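Local coordinates for 5-Carboxyvanillate Decarboxylase (Novosphingobium aromaticivorans, PDB 4QRN), which probably removes one carboxylate of 5-carboxyvanillate as carbon dioxide, as a metal-dependent decarboxylase of the amidohydrolase superfamily, here holding manganese and a nitro analogue of its substrate, at residues S217-M222 with G226-I231; M240-L245 with E266-W271. All blocks are in the same frame, centred on the assembly; numbering follows the deposited sequence.

Contact 1: residues S217-M222 with G226-I231; sequences SMIDPM and GLDGAI. With 1DF (4-hydroxy-3-methoxy-5-nitrobenzoic acid), chain F.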
loop_
_atom_site.group_PDB
_atom_site.type_symbol
_atom_site.label_atom_id
_atom_site.label_comp_id
_atom_site.label_asym_id
_atom_site.label_seq_id
_atom_site.Cartn_x
_atom_site.Cartn_y
_atom_site.Cartn_z
ATOM N N SER A 217 17.351 -3.960 2.639
ATOM C CA SER A 217 17.371 -2.522 2.349
ATOM C C SER A 217 16.073 -1.794 2.704
ATOM O O SER A 217 16.041 -0.570 2.714
ATOM C CB SER A 217 17.629 -2.310 0.851
ATOM O OG SER A 217 16.602 -2.935 0.105
ATOM N N MET A 218 14.998 -2.527 2.964
ATOM C CA MET A 218 13.685 -1.909 3.173
ATOM C C MET A 218 12.923 -2.429 4.381
ATOM O O MET A 218 11.962 -1.801 4.820
ATOM C CB MET A 218 12.866 -2.124 1.871
ATOM C CG MET A 218 11.640 -1.334 1.662
ATOM S SD MET A 218 11.317 -1.298 -0.115
ATOM C CE MET A 218 9.716 -0.480 0.042
ATOM N N ILE A 219 13.308 -3.567 4.939
ATOM C CA ILE A 219 12.430 -4.245 5.889
ATOM C C ILE A 219 12.379 -3.655 7.297
ATOM O O ILE A 219 11.402 -3.897 8.021
ATOM C CB ILE A 219 12.820 -5.749 5.956
ATOM C CG1 ILE A 219 11.686 -6.602 6.529
ATOM C CG2 ILE A 219 14.139 -5.930 6.711
ATOM C CD1 ILE A 219 11.954 -8.081 6.426
ATOM N N ASP A 220 13.427 -2.951 7.735
ATOM C CA ASP A 220 13.584 -2.752 9.182
ATOM C C ASP A 220 12.365 -2.136 9.903
ATOM O O ASP A 220 11.957 -2.665 10.930
ATOM C CB ASP A 220 14.826 -1.918 9.522
ATOM C CG ASP A 220 16.126 -2.684 9.441
ATOM O OD1 ASP A 220 16.131 -3.897 9.215
ATOM O OD2 ASP A 220 17.157 -1.994 9.596
ATOM N N PRO A 221 11.802 -1.009 9.411
ATOM C CA PRO A 221 10.696 -0.423 10.177
ATOM C C PRO A 221 9.466 -1.317 10.224
ATOM O O PRO A 221 8.734 -1.302 11.211
ATOM C CB PRO A 221 10.422 0.895 9.439
ATOM C CG PRO A 221 11.714 1.227 8.783
ATOM C CD PRO A 221 12.231 -0.111 8.327
ATOM N N MET A 222 9.249 -2.099 9.182
ATOM C CA MET A 222 8.095 -3.002 9.179
ATOM C C MET A 222 8.336 -4.156 10.151
ATOM O O MET A 222 7.466 -4.529 10.943
ATOM C CB MET A 222 7.821 -3.503 7.761
ATOM C CG MET A 222 7.339 -2.373 6.854
ATOM S SD MET A 222 7.039 -2.854 5.161
ATOM C CE MET A 222 8.706 -3.211 4.662
ATOM N N GLY A 226 6.113 -5.723 13.512
ATOM C CA GLY A 226 5.343 -6.909 13.210
ATOM C C GLY A 226 4.580 -6.861 11.884
ATOM O O GLY A 226 3.577 -7.587 11.666
ATOM N N LEU A 227 5.045 -5.983 10.990
ATOM C CA LEU A 227 4.337 -5.661 9.755
ATOM C C LEU A 227 5.053 -6.123 8.497
ATOM O O LEU A 227 4.637 -5.771 7.400
ATOM C CB LEU A 227 4.107 -4.141 9.684
ATOM C CG LEU A 227 3.277 -3.539 10.818
ATOM C CD1 LEU A 227 3.141 -2.041 10.642
ATOM C CD2 LEU A 227 1.879 -4.187 10.875
ATOM N N ASP A 228 6.123 -6.915 8.619
ATOM C CA ASP A 228 6.903 -7.297 7.443
ATOM C C ASP A 228 6.252 -8.349 6.551
ATOM O O ASP A 228 6.643 -8.506 5.392
ATOM C CB ASP A 228 8.288 -7.803 7.880
ATOM C CG ASP A 228 8.197 -8.972 8.873
ATOM O OD1 ASP A 228 7.654 -8.748 9.974
ATOM O OD2 ASP A 228 8.672 -10.084 8.558
ATOM N N GLY A 229 5.301 -9.105 7.093
ATOM C CA GLY A 229 4.720 -10.229 6.356
ATOM C C GLY A 229 3.419 -9.880 5.665
ATOM O O GLY A 229 3.226 -8.756 5.159
ATOM N N ALA A 230 2.538 -10.874 5.587
ATOM C CA ALA A 230 1.290 -10.785 4.832
ATOM C C ALA A 230 0.419 -9.605 5.251
ATOM O O ALA A 230 -0.303 -9.060 4.404
ATOM C CB ALA A 230 0.523 -12.088 4.932
ATOM N N ILE A 231 0.467 -9.195 6.517
ATOM C CA ILE A 231 -0.364 -8.089 6.934
ATOM C C ILE A 231 -0.084 -6.785 6.176
ATOM O O ILE A 231 -1.002 -5.957 6.063
ATOM C CB ILE A 231 -0.194 -7.862 8.458
ATOM C CG1 ILE A 231 -1.291 -6.943 8.998
ATOM C CG2 ILE A 231 1.210 -7.376 8.837
ATOM C CD1 ILE A 231 -1.209 -6.741 10.541
HETATM C C1 1DF F . 1.663 -15.997 4.066
HETATM C CO1 1DF F . 0.704 -15.520 3.217
HETATM C CO2 1DF F . 2.804 -16.632 3.529
HETATM C CM1 1DF F . 0.895 -15.798 1.822
HETATM C CM2 1DF F . 2.868 -16.997 2.199
HETATM O OM 1DF F . 3.926 -17.655 1.640
HETATM C CZ 1DF F . 1.839 -16.691 1.322
HETATM C CC 1DF F . 1.580 -15.802 5.535
HETATM C CV 1DF F . 5.119 -17.753 2.419
HETATM O O1 1DF F . 0.398 -15.719 6.070
HETATM O O2 1DF F . 2.629 -15.747 6.186
HETATM O O3 1DF F . 1.788 -17.164 0.110
HETATM N N 1DF F . 0.148 -14.874 0.901
HETATM O O11 1DF F . 0.303 -14.890 -0.287
HETATM O O22 1DF F . -0.537 -13.959 1.437
#

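Contact 2: residues M240-L245 with E266-W271; sequences MHLLRL and EALPYW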
loop_
_atom_site.group_PDB
_atom_site.type_symbol
_atom_site.label_atom_id
_atom_site.label_comp_id
_atom_site.label_asym_id
_atom_site.label_seq_id
_atom_site.Cartn_x
_atom_site.Cartn_y
_atom_site.Cartn_z
ATOM N N MET A 240 5.109 -2.483 -5.092
ATOM C CA MET A 240 6.275 -1.756 -5.581
ATOM C C MET A 240 6.864 -2.438 -6.813
ATOM O O MET A 240 7.235 -1.788 -7.789
ATOM C CB MET A 240 7.353 -1.654 -4.497
ATOM C CG MET A 240 8.561 -0.839 -4.947
ATOM S SD MET A 240 9.886 -0.817 -3.725
ATOM C CE MET A 240 10.376 -2.523 -3.663
ATOM N N HIS A 241 6.989 -3.760 -6.741
ATOM C CA HIS A 241 7.616 -4.509 -7.826
ATOM C C HIS A 241 6.809 -4.396 -9.117
ATOM O O HIS A 241 7.365 -4.128 -10.189
ATOM C CB HIS A 241 7.786 -5.959 -7.406
ATOM C CG HIS A 241 8.846 -6.694 -8.159
ATOM N ND1 HIS A 241 9.407 -7.837 -7.649
ATOM C CD2 HIS A 241 9.516 -6.430 -9.317
ATOM C CE1 HIS A 241 10.349 -8.259 -8.478
ATOM N NE2 HIS A 241 10.449 -7.425 -9.494
ATOM N N LEU A 242 5.496 -4.601 -9.031
ATOM C CA LEU A 242 4.659 -4.465 -10.210
ATOM C C LEU A 242 4.718 -3.030 -10.735
ATOM O O LEU A 242 4.828 -2.795 -11.953
ATOM C CB LEU A 242 3.237 -4.888 -9.914
ATOM C CG LEU A 242 2.250 -4.708 -11.074
ATOM C CD1 LEU A 242 2.697 -5.425 -12.351
ATOM C CD2 LEU A 242 0.876 -5.179 -10.630
ATOM N N LEU A 243 4.647 -2.043 -9.833
ATOM C CA LEU A 243 4.672 -0.656 -10.270
ATOM C C LEU A 243 5.981 -0.318 -10.986
ATOM O O LEU A 243 5.983 0.368 -12.008
ATOM C CB LEU A 243 4.432 0.269 -9.085
ATOM C CG LEU A 243 4.330 1.758 -9.404
ATOM C CD1 LEU A 243 3.239 2.065 -10.435
ATOM C CD2 LEU A 243 4.070 2.553 -8.120
ATOM N N ARG A 244 7.120 -0.792 -10.468
ATOM C CA ARG A 244 8.451 -0.608 -11.082
ATOM C C ARG A 244 8.472 -1.163 -12.498
ATOM O O ARG A 244 9.044 -0.586 -13.411
ATOM C CB ARG A 244 9.541 -1.344 -10.265
ATOM C CG ARG A 244 10.001 -0.563 -9.033
ATOM C CD ARG A 244 11.113 -1.218 -8.206
ATOM N NE ARG A 244 12.336 -1.450 -8.966
ATOM C CZ ARG A 244 13.576 -1.310 -8.494
ATOM N NH1 ARG A 244 14.596 -1.614 -9.272
ATOM N NH2 ARG A 244 13.812 -0.861 -7.264
ATOM N N LEU A 245 7.874 -2.339 -12.659
ATOM C CA LEU A 245 7.831 -2.949 -13.978
ATOM C C LEU A 245 6.946 -2.164 -14.945
ATOM O O LEU A 245 7.313 -1.959 -16.110
ATOM C CB LEU A 245 7.355 -4.387 -13.870
ATOM C CG LEU A 245 8.438 -5.355 -13.415
ATOM C CD1 LEU A 245 7.825 -6.674 -12.944
ATOM C CD2 LEU A 245 9.435 -5.617 -14.552
ATOM N N GLU A 266 -2.552 -5.812 -4.814
ATOM C CA GLU A 266 -1.510 -5.222 -3.962
ATOM C C GLU A 266 -1.719 -3.700 -3.853
ATOM O O GLU A 266 -0.788 -2.908 -3.931
ATOM C CB GLU A 266 -0.100 -5.580 -4.457
ATOM C CG GLU A 266 0.096 -7.089 -4.768
ATOM C CD GLU A 266 0.070 -8.040 -3.578
ATOM O OE1 GLU A 266 -0.159 -7.584 -2.444
ATOM O OE2 GLU A 266 0.277 -9.277 -3.798
ATOM N N ALA A 267 -2.989 -3.326 -3.703
ATOM C CA ALA A 267 -3.473 -1.953 -3.548
ATOM C C ALA A 267 -3.429 -1.106 -4.805
ATOM O O ALA A 267 -3.992 -0.011 -4.795
ATOM C CB ALA A 267 -2.758 -1.205 -2.362
ATOM N N LEU A 268 -2.743 -1.545 -5.859
ATOM C CA LEU A 268 -2.586 -0.665 -7.011
ATOM C C LEU A 268 -3.919 -0.222 -7.628
ATOM O O LEU A 268 -4.025 0.938 -8.018
ATOM C CB LEU A 268 -1.629 -1.254 -8.050
ATOM C CG LEU A 268 -0.204 -1.568 -7.553
ATOM C CD1 LEU A 268 0.712 -1.833 -8.756
ATOM C CD2 LEU A 268 0.409 -0.471 -6.693
ATOM N N PRO A 269 -4.947 -1.087 -7.697
ATOM C CA PRO A 269 -6.219 -0.608 -8.258
ATOM C C PRO A 269 -6.811 0.551 -7.446
ATOM O O PRO A 269 -7.428 1.458 -8.017
ATOM C CB PRO A 269 -7.105 -1.867 -8.249
ATOM C CG PRO A 269 -6.078 -2.996 -8.401
ATOM C CD PRO A 269 -4.945 -2.553 -7.492
ATOM N N TYR A 270 -6.662 0.506 -6.119
ATOM C CA TYR A 270 -7.199 1.545 -5.262
ATOM C C TYR A 270 -6.400 2.839 -5.396
ATOM O O TYR A 270 -6.968 3.938 -5.364
ATOM C CB TYR A 270 -7.214 1.036 -3.839
ATOM C CG TYR A 270 -7.889 1.944 -2.830
ATOM C CD1 TYR A 270 -9.266 2.055 -2.770
ATOM C CD2 TYR A 270 -7.127 2.655 -1.893
ATOM C CE1 TYR A 270 -9.869 2.855 -1.791
ATOM C CE2 TYR A 270 -7.718 3.435 -0.927
ATOM C CZ TYR A 270 -9.086 3.525 -0.872
ATOM O OH TYR A 270 -9.718 4.264 0.091
ATOM N N TRP A 271 -5.085 2.713 -5.549
ATOM C CA TRP A 271 -4.208 3.859 -5.726
ATOM C C TRP A 271 -4.242 4.438 -7.143
ATOM O O TRP A 271 -3.539 5.409 -7.408
ATOM C CB TRP A 271 -2.769 3.454 -5.464
ATOM C CG TRP A 271 -2.337 3.269 -4.050
ATOM C CD1 TRP A 271 -1.817 2.130 -3.511
ATOM C CD2 TRP A 271 -2.239 4.276 -3.040
ATOM N NE1 TRP A 271 -1.400 2.364 -2.219
ATOM C CE2 TRP A 271 -1.646 3.673 -1.909
ATOM C CE3 TRP A 271 -2.538 5.635 -3.009
ATOM C CZ2 TRP A 271 -1.362 4.392 -0.747
ATOM C CZ3 TRP A 271 -2.271 6.348 -1.838
ATOM C CH2 TRP A 271 -1.682 5.726 -0.745
#

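Contact 1: residues S217-M222 with G226-I231
Ile219 reaches Asp228 through its first torsion, which holds CG1 anti to the backbone N (chi1 -160°) and extends CG1 and CD1 to the CB of Asp228; the aspartate's own first torsion sets its carboxylate between its N and carbonyl carbon, in the direction of Ser68. The contact straddles the C-terminal end of helix 220-225, which closes in a Schellman motif with Gly226 at positive phi. The two side chains slant across one another, Ile219 CG1 lying 3.8 Å from Asp228 CB, so the isoleucine touches the aliphatic root of the aspartate and leaves its oxygens to other partners. Those are Ser68, which hydrogen-bonds OD2, and Tyr288 of the second subunit, which reaches OD1 through a weak bond; the carboxylate is buried yet satisfied.

Beyond the glycine, Leu227 turns back on the last helical turn, and its CB packs 4.2 Å from Met222 CB. The Met222 side chain leads off from the contact after CB, bending at chi3, and packs on Phe232 of the same chain and Met240 of the second subunit. Gly229 and Ala230 carry the segment onward to the ligand pocket, where Ala230 CB lies 3.8 Å from O1 of the 4-hydroxy-3-methoxy-5-nitrobenzoic acid. The helix end and a wall of that pocket are therefore joined by a few residues of loop. The turn itself is closed by Leu227 N, which donates to Met222 O over 2.8 Å, nearly straight at 161° but from above the carbonyl plane, 38° out of it.

Contact 2: residues M240-L245 with E266-W271
Leu268 starts out toward helix 233-248 and meets Leu242 and Leu243 there through one methyl, CD1. Leu242 and Leu268 lean past each other at a slant, so the methyl of one rests against the branch of the other: CD1 of Leu268 is 3.8 Å from Leu242 CD2 and 4.0 Å from Leu242 CG. Each leucine is directed by its first torsion. Leu242 places CG anti to its backbone N (chi1 177°), whereas Leu268 places CG anti to its carbonyl carbon (chi1 -58°).

The same CD1 also approaches the next residue of the helix, at 4.3 Å from Leu243 CB and 4.1 Å from Leu243 N. It thus bears on two successive residues, close to the helix backbone. The touching residues are all buried and their side chains meet by apolar contacts alone; the backbones keep well apart, with 8.0 Å between the CA atoms of Leu243 and Leu268, their nearest pair. Just before Leu268 the chain bends at Ala267, which has positive phi, as helix 263-266 gives way to helix 268-284. At Glu266, beside that bend, the carboxylate leads away from the leucines, and OE2 is hydrogen-bonded to ND1 of His263, a residue of the ligand pocket.

The contact lies among the parallel strands and helices of the distorted (beta/alpha)8 barrel on which the amidohydrolase superfamily is built. Leu242 also packs on Ile259 and Val261 of strand 259-261, and both Leu243 and Leu268 reach Leu275 farther along helix 268-284, so the cluster joins helix 233-248 to that strand and to the start of the following long helix.

How the contacts relate
Contact 1 closes before contact 2 opens along the chain, and their centres lie about 17 Å apart within the same amidohydrolase fold. Helix 220-225, which ends in contact 1, is followed by helix 233-248, whose middle belongs to contact 2. The two contacts touch where Met218 CE lies 3.8 Å from Met240 SD, a methionine pair linking 217-222 to 240-245. Both also face the second subunit: Pro221 accepts a hydrogen bond from Arg244 of that subunit, so residues of the two contacts meet again across the dimer interface. Together they connect the pocket loop of Ala230, strand 259-261 and the interface between subunits.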